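Local coordinates for protein telomerase reverse transcriptase (Candida tropicalis MYA-3404, PDB 6ZD1) that probably extends chromosome ends by reverse-transcribing a template within the RNA component of telomerase into telomeric DNA repeats, at residues K515-K518 against D519-S523. Residues are numbered along the deposited sequence; the frame is centred on the assembly and turned at random.
Sequences KKVK and DKISS
This is the last turn of helix 511-520, in the reverse transcriptase region, where regular backbone bonding gives way to serine side chains. Asp519 N reaches back to Lys515 O at 2.7 Å, Lys520 N to Lys516 O at 3.1 Å, and Ile521 N to Val517 O in the straightest of the three, with an N-H...O angle of 158°. One step further on, the hydroxyl of Ser522 takes over: Ser522 OG donates to Lys518 O at 2.9 Å, almost in line with the carbonyl bond (173° at the oxygen). The side chain gets there because OG lies beside the backbone N of Ser522 (chi1 -57°), which places the hydroxyl by Lys518 O. Ser523 OG donates to Lys520 O, three residues back, at 2.9 Å and at a much more bent angle at the oxygen.

On the exposed side, the Lys515 chain bends at chi2 and passes at a slant to the side chain of Asp519, bringing Lys515 CD to 4.0 Å from Asp519 OD1. Lys515 NZ stays 4.4 Å from Asp519 OD1, too far for a salt bridge, though the opposite charges probably still attract. On the buried side Ile521 CG2 packs against Val517 O at 3.4 Å and lies 4.4 Å from Val517 CG1, a loose i to i+4 apolar contact.

Lys518 runs out fully extended, and its ammonium forms a salt bridge with Glu540 on strand 539-541, an outermost strand of the four-stranded antiparallel sheet. Phe485, just after helix 469-484, touches Val517 and receives Lys520 in a cation-pi contact, while Ile521 rests on Val533. The helix end is thus tied both to the edge of the sheet and to the chain leaving helix 469-484.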
loop_
_atom_site.group_PDB
_atom_site.type_symbol
_atom_site.label_atom_id
_atom_site.label_comp_id
_atom_site.label_asym_id
_atom_site.label_seq_id
_atom_site.Cartn_x
_atom_site.Cartn_y
_atom_site.Cartn_z
ATOM N N LYS A 515 9.502 -31.161 -19.226
ATOM C CA LYS A 515 10.952 -31.201 -19.068
ATOM C C LYS A 515 11.632 -30.067 -19.823
ATOM O O LYS A 515 12.701 -29.609 -19.408
ATOM C CB LYS A 515 11.504 -32.550 -19.529
ATOM C CG LYS A 515 11.703 -33.560 -18.406
ATOM C CD LYS A 515 12.797 -33.116 -17.439
ATOM C CE LYS A 515 13.049 -34.168 -16.365
ATOM N NZ LYS A 515 14.154 -33.789 -15.439
ATOM N N LYS A 516 11.039 -29.607 -20.927
ATOM C CA LYS A 516 11.572 -28.438 -21.622
ATOM C C LYS A 516 11.590 -27.222 -20.705
ATOM O O LYS A 516 12.608 -26.527 -20.590
ATOM C CB LYS A 516 10.753 -28.154 -22.881
ATOM C CG LYS A 516 10.902 -29.202 -23.969
ATOM C CD LYS A 516 10.055 -28.858 -25.184
ATOM C CE LYS A 516 10.264 -29.866 -26.298
ATOM N NZ LYS A 516 11.689 -29.906 -26.727
ATOM N N VAL A 517 10.462 -26.943 -20.048
ATOM C CA VAL A 517 10.413 -25.845 -19.088
ATOM C C VAL A 517 11.291 -26.155 -17.884
ATOM O O VAL A 517 11.971 -25.271 -17.348
ATOM C CB VAL A 517 8.956 -25.575 -18.668
ATOM C CG1 VAL A 517 8.894 -24.455 -17.640
ATOM C CG2 VAL A 517 8.100 -25.249 -19.882
ATOM N N LYS A 518 11.308 -27.418 -17.449
ATOM C CA LYS A 518 12.081 -27.783 -16.268
ATOM C C LYS A 518 13.579 -27.700 -16.530
ATOM O O LYS A 518 14.356 -27.447 -15.600
ATOM C CB LYS A 518 11.694 -29.195 -15.816
ATOM C CG LYS A 518 12.232 -29.613 -14.458
ATOM C CD LYS A 518 11.706 -30.998 -14.096
ATOM C CE LYS A 518 12.245 -31.479 -12.759
ATOM N NZ LYS A 518 11.727 -32.837 -12.420
ATOM N N ASP A 519 14.004 -27.873 -17.783
ATOM C CA ASP A 519 15.416 -27.773 -18.119
ATOM C C ASP A 519 15.832 -26.353 -18.442
ATOM O O ASP A 519 17.021 -26.027 -18.342
ATOM C CB ASP A 519 15.757 -28.659 -19.320
ATOM C CG ASP A 519 15.681 -30.135 -18.996
ATOM O OD1 ASP A 519 15.792 -30.491 -17.801
ATOM O OD2 ASP A 519 15.516 -30.941 -19.934
ATOM N N LYS A 520 14.886 -25.502 -18.820
ATOM C CA LYS A 520 15.245 -24.125 -19.098
ATOM C C LYS A 520 15.355 -23.292 -17.827
ATOM O O LYS A 520 16.184 -22.379 -17.764
ATOM C CB LYS A 520 14.235 -23.510 -20.058
ATOM C CG LYS A 520 14.608 -22.120 -20.438
ATOM C CD LYS A 520 14.006 -21.728 -21.743
ATOM C CE LYS A 520 13.853 -20.246 -21.742
ATOM N NZ LYS A 520 12.530 -19.870 -21.175
ATOM N N ILE A 521 14.558 -23.601 -16.799
ATOM C CA ILE A 521 14.671 -22.881 -15.530
ATOM C C ILE A 521 15.790 -23.427 -14.662
ATOM O O ILE A 521 15.995 -22.928 -13.548
ATOM C CB ILE A 521 13.352 -22.909 -14.729
ATOM C CG1 ILE A 521 13.057 -24.310 -14.198
ATOM C CG2 ILE A 521 12.193 -22.425 -15.584
ATOM C CD1 ILE A 521 11.719 -24.407 -13.479
ATOM N N SER A 522 16.519 -24.439 -15.135
ATOM C CA SER A 522 17.697 -24.948 -14.452
ATOM C C SER A 522 18.995 -24.573 -15.151
ATOM O O SER A 522 20.072 -24.795 -14.583
ATOM C CB SER A 522 17.617 -26.474 -14.315
ATOM O OG SER A 522 16.442 -26.856 -13.624
ATOM N N SER A 523 18.924 -24.036 -16.365
ATOM C CA SER A 523 20.097 -23.532 -17.062
ATOM C C SER A 523 20.388 -22.114 -16.574
ATOM O O SER A 523 19.758 -21.611 -15.640
ATOM C CB SER A 523 19.877 -23.584 -18.572
ATOM O OG SER A 523 18.793 -22.750 -18.956
#